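Local coordinates for protein alkylpurine DNA glycosylase AlkC (Pseudomonas fluorescens, PDB 5VHV) that excises alkylated purine bases from damaged DNA as a base excision repair glycosylase that works without flipping the damaged nucleotide, at residues P26-A30 with K31-K35; L217-P220 with H221-W224. All coordinates share one frame; numbering follows the deposited sequence.

Interaction 1 of 2, residues P26-A30 with K31-K35; sequences PAFDA and KGFLK
Asp29 and Gly32 meet in an N-cap: the carboxylate of Asp29, the residue just before helix 30-38, accepts the Gly32 amide of the first turn. The bond, Gly32 N to Asp29 OD1, is 2.9 Å long and reaches the oxygen from above the carboxylate plane, 58° out of it. With CG anti to the backbone N (chi1 -179°), the acid lies beside its own carbonyl and faces the opening turn. The main chain of Asp29 contributes as well, its O taking the Phe33 N-H at 2.9 Å. Asp29 therefore serves two amides, Gly32 N with its carboxylate and Phe33 N with its carbonyl, and its negative charge probably suits the positive end of the helix dipole. Ala30 O receives Leu34 N at 2.9 Å. Phe28 and Phe33 pack against each other on the buried side, their rings oblique with planes at 50° and centroids 5.6 Å apart. Both rings also rest on Leu57 of helix 46-60, tying the loop and the new helix to the helical core. Across the contact, Phe28 CZ sits 3.5 Å from Phe33 CB and 3.6 Å from Phe33 CG.

Interaction 2 of 2, residues L217-P220 with H221-W224; sequences LENP and HTAW
Asn219 caps the N-terminus of helix 220-229 and meets the first-turn residues with both its backbone and its side-chain oxygen. The stronger bond is main chain: Ala223 N gives to Asn219 O over 2.9 Å. One residue on, Trp224 N reaches Pro220 O at 3.0 Å. The amide oxygen of Asn219 adds two weak capping bonds. His221 N lies 2.9 Å from Asn219 OD1 but at a bent 129°, whereas Thr222 N is better aligned at 160° yet longer, 3.4 Å from OD1. The torsion chi1 of -175° sets CG opposite the backbone N, which brings OD1 within bonding distance of both N-H groups. Pro220 follows the cap as the first residue of the helix, a place where its missing N-H costs no helical bond. Outside the polar centre, the Asn219 amide and the His221 ring cross obliquely, their planes well away from parallel. Thr222 stands across the Asn219 side chain at about a right angle, and its OG1 is hydrogen-bonded to Lys182 O in a neighbouring loop. Thr222 CG2 meets Leu217 CD2 at 4.0 Å, these two side chains likewise crossing at about a right angle. Ala223 CB faces Leu217 O at 3.4 Å. Further along, Trp224 stacks on His228 and touches Arg190 and Lys191 of helix 187-201. The uncharged amide of Asn219 spreads one oxygen over two N-H groups, one bond bent and the other long, so the side-chain cap probably supplements the Ala223 N to Asn219 O bond without bringing a formal charge to the helix end.

Overall arrangement
Both contacts are helix starts with a side-chain N-cap, but they lie on opposite sides of the chain's centre, their own centres about 52 Å apart. Interaction 1 opens helix 30-38 and is partly buried, its two phenylalanines packed against helices 11-24 and 46-60. Interaction 2 opens helix 220-229 at the surface, with less apolar packing and a threonine tied to a loop. A charged carboxylate caps the first with one bond; a neutral amide caps the second with two weak ones. Interaction 2 also comes nearer the bound DNA, about 7 Å at the nearest atom against about 18 Å for interaction 1.

Interaction 1 of 2, residues P26-A30 with K31-K35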
loop_
_atom_site.group_PDB
_atom_site.type_symbol
_atom_site.label_atom_id
_atom_site.label_comp_id
_atom_site.label_asym_id
_atom_site.label_seq_id
_atom_site.Cartn_x
_atom_site.Cartn_y
_atom_site.Cartn_z
ATOM N N PRO A 26 27.826 -26.687 -6.776
ATOM C CA PRO A 26 27.732 -27.872 -7.646
ATOM C C PRO A 26 27.171 -29.106 -6.961
ATOM O O PRO A 26 26.476 -29.892 -7.611
ATOM C CB PRO A 26 29.186 -28.074 -8.096
ATOM C CG PRO A 26 29.739 -26.704 -8.120
ATOM C CD PRO A 26 29.102 -25.974 -6.958
ATOM N N ALA A 27 27.425 -29.289 -5.669
ATOM C CA ALA A 27 26.941 -30.446 -4.927
ATOM C C ALA A 27 25.499 -30.291 -4.439
ATOM O O ALA A 27 25.013 -31.138 -3.685
ATOM C CB ALA A 27 27.869 -30.715 -3.737
ATOM N N PHE A 28 24.795 -29.255 -4.874
ATOM C CA PHE A 28 23.423 -29.015 -4.428
ATOM C C PHE A 28 22.533 -30.219 -4.708
ATOM O O PHE A 28 22.550 -30.788 -5.804
ATOM C CB PHE A 28 22.867 -27.786 -5.151
ATOM C CG PHE A 28 21.424 -27.419 -4.775
ATOM C CD1 PHE A 28 21.058 -27.149 -3.460
ATOM C CD2 PHE A 28 20.442 -27.330 -5.767
ATOM C CE1 PHE A 28 19.730 -26.802 -3.127
ATOM C CE2 PHE A 28 19.119 -26.987 -5.446
ATOM C CZ PHE A 28 18.765 -26.719 -4.125
ATOM N N ASP A 29 21.709 -30.574 -3.719
ATOM C CA ASP A 29 20.754 -31.676 -3.860
ATOM C C ASP A 29 19.505 -31.150 -4.571
ATOM O O ASP A 29 18.450 -30.931 -3.981
ATOM C CB ASP A 29 20.435 -32.267 -2.490
ATOM C CG ASP A 29 19.461 -33.438 -2.551
ATOM O OD1 ASP A 29 19.156 -33.930 -3.653
ATOM O OD2 ASP A 29 18.984 -33.866 -1.478
ATOM N N ALA A 30 19.638 -30.940 -5.888
ATOM C CA ALA A 30 18.519 -30.374 -6.640
ATOM C C ALA A 30 17.314 -31.305 -6.623
ATOM O O ALA A 30 16.167 -30.850 -6.516
ATOM C CB ALA A 30 18.934 -30.082 -8.085
ATOM N N LYS A 31 17.557 -32.612 -6.746
ATOM C CA LYS A 31 16.464 -33.578 -6.755
ATOM C C LYS A 31 15.699 -33.544 -5.439
ATOM O O LYS A 31 14.465 -33.587 -5.429
ATOM C CB LYS A 31 17.023 -34.976 -7.031
ATOM C CG LYS A 31 16.063 -36.124 -6.815
ATOM C CD LYS A 31 16.648 -37.423 -7.402
ATOM C CE LYS A 31 16.483 -38.596 -6.453
ATOM N NZ LYS A 31 17.042 -39.872 -7.013
ATOM N N GLY A 32 16.420 -33.474 -4.316
ATOM C CA GLY A 32 15.761 -33.385 -3.024
ATOM C C GLY A 32 15.024 -32.073 -2.844
ATOM O O GLY A 32 13.931 -32.038 -2.272
ATOM N N PHE A 33 15.603 -30.981 -3.352
ATOM C CA PHE A 33 14.951 -29.682 -3.270
ATOM C C PHE A 33 13.627 -29.702 -4.006
ATOM O O PHE A 33 12.599 -29.255 -3.479
ATOM C CB PHE A 33 15.871 -28.602 -3.836
ATOM C CG PHE A 33 15.167 -27.306 -4.151
ATOM C CD1 PHE A 33 14.893 -26.389 -3.147
ATOM C CD2 PHE A 33 14.811 -26.995 -5.453
ATOM C CE1 PHE A 33 14.264 -25.195 -3.440
ATOM C CE2 PHE A 33 14.167 -25.804 -5.748
ATOM C CZ PHE A 33 13.895 -24.905 -4.726
ATOM N N LEU A 34 13.634 -30.234 -5.235
ATOM C CA LEU A 34 12.419 -30.253 -6.036
ATOM C C LEU A 34 11.365 -31.151 -5.403
ATOM O O LEU A 34 10.180 -30.788 -5.361
ATOM C CB LEU A 34 12.748 -30.708 -7.469
ATOM C CG LEU A 34 13.522 -29.660 -8.294
ATOM C CD1 LEU A 34 14.013 -30.264 -9.600
ATOM C CD2 LEU A 34 12.671 -28.430 -8.575
ATOM N N LYS A 35 11.774 -32.323 -4.902
ATOM C CA LYS A 35 10.822 -33.206 -4.241
ATOM C C LYS A 35 10.142 -32.493 -3.075
ATOM O O LYS A 35 8.918 -32.562 -2.908
ATOM C CB LYS A 35 11.522 -34.470 -3.753
ATOM C CG LYS A 35 10.577 -35.460 -3.114
ATOM C CD LYS A 35 11.317 -36.733 -2.703
ATOM C CE LYS A 35 10.384 -37.762 -2.090
ATOM N NZ LYS A 35 11.159 -38.940 -1.599
#

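Interaction 2 of 2, residues L217-P220 with H221-W224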
loop_
_atom_site.group_PDB
_atom_site.type_symbol
_atom_site.label_atom_id
_atom_site.label_comp_id
_atom_site.label_asym_id
_atom_site.label_seq_id
_atom_site.Cartn_x
_atom_site.Cartn_y
_atom_site.Cartn_z
ATOM N N LEU A 217 5.475 22.826 3.077
ATOM C CA LEU A 217 4.836 22.262 1.903
ATOM C C LEU A 217 5.168 23.032 0.633
ATOM O O LEU A 217 4.632 22.704 -0.430
ATOM C CB LEU A 217 3.326 22.183 2.117
ATOM C CG LEU A 217 2.885 21.346 3.323
ATOM C CD1 LEU A 217 1.373 21.169 3.322
ATOM C CD2 LEU A 217 3.586 19.981 3.404
ATOM N N GLU A 218 6.050 24.035 0.711
ATOM C CA GLU A 218 6.584 24.648 -0.498
ATOM C C GLU A 218 7.595 23.738 -1.184
ATOM O O GLU A 218 7.872 23.921 -2.372
ATOM C CB GLU A 218 7.222 26.002 -0.168
ATOM C CG GLU A 218 6.271 26.970 0.520
ATOM C CD GLU A 218 5.145 27.421 -0.388
ATOM O OE1 GLU A 218 5.342 27.424 -1.623
ATOM O OE2 GLU A 218 4.064 27.772 0.131
ATOM N N ASN A 219 8.140 22.763 -0.470
ATOM C CA ASN A 219 8.948 21.727 -1.097
ATOM C C ASN A 219 8.029 20.746 -1.814
ATOM O O ASN A 219 7.229 20.079 -1.155
ATOM C CB ASN A 219 9.780 20.991 -0.051
ATOM C CG ASN A 219 10.724 19.973 -0.666
ATOM O OD1 ASN A 219 10.313 19.128 -1.461
ATOM N ND2 ASN A 219 11.999 20.056 -0.306
ATOM N N PRO A 220 8.106 20.620 -3.144
ATOM C CA PRO A 220 7.099 19.811 -3.853
ATOM C C PRO A 220 7.148 18.331 -3.503
ATOM O O PRO A 220 6.109 17.657 -3.575
ATOM C CB PRO A 220 7.420 20.061 -5.331
ATOM C CG PRO A 220 8.835 20.525 -5.346
ATOM C CD PRO A 220 9.060 21.256 -4.068
ATOM N N HIS A 221 8.310 17.811 -3.113
ATOM C CA HIS A 221 8.385 16.424 -2.656
ATOM C C HIS A 221 7.599 16.240 -1.367
ATOM O O HIS A 221 6.835 15.280 -1.220
ATOM C CB HIS A 221 9.842 16.019 -2.449
ATOM C CG HIS A 221 10.616 15.883 -3.719
ATOM N ND1 HIS A 221 10.008 15.705 -4.943
ATOM C CD2 HIS A 221 11.951 15.896 -3.958
ATOM C CE1 HIS A 221 10.932 15.620 -5.881
ATOM N NE2 HIS A 221 12.118 15.728 -5.309
ATOM N N THR A 222 7.778 17.164 -0.424
ATOM C CA THR A 222 7.070 17.102 0.846
ATOM C C THR A 222 5.573 17.333 0.649
ATOM O O THR A 222 4.748 16.650 1.264
ATOM C CB THR A 222 7.686 18.131 1.805
ATOM O OG1 THR A 222 9.112 17.952 1.848
ATOM C CG2 THR A 222 7.103 17.994 3.218
ATOM N N ALA A 223 5.203 18.286 -0.216
ATOM C CA ALA A 223 3.788 18.506 -0.523
ATOM C C ALA A 223 3.138 17.240 -1.081
ATOM O O ALA A 223 2.004 16.900 -0.723
ATOM C CB ALA A 223 3.625 19.654 -1.516
ATOM N N TRP A 224 3.838 16.536 -1.973
ATOM C CA TRP A 224 3.278 15.319 -2.551
ATOM C C TRP A 224 3.076 14.257 -1.480
ATOM O O TRP A 224 2.013 13.612 -1.413
ATOM C CB TRP A 224 4.194 14.789 -3.659
ATOM C CG TRP A 224 3.629 13.596 -4.389
ATOM C CD1 TRP A 224 2.940 13.607 -5.577
ATOM C CD2 TRP A 224 3.708 12.212 -3.987
ATOM N NE1 TRP A 224 2.585 12.322 -5.930
ATOM C CE2 TRP A 224 3.040 11.450 -4.971
ATOM C CE3 TRP A 224 4.279 11.550 -2.898
ATOM C CZ2 TRP A 224 2.942 10.052 -4.895
ATOM C CZ3 TRP A 224 4.156 10.157 -2.810
ATOM C CH2 TRP A 224 3.497 9.430 -3.803
#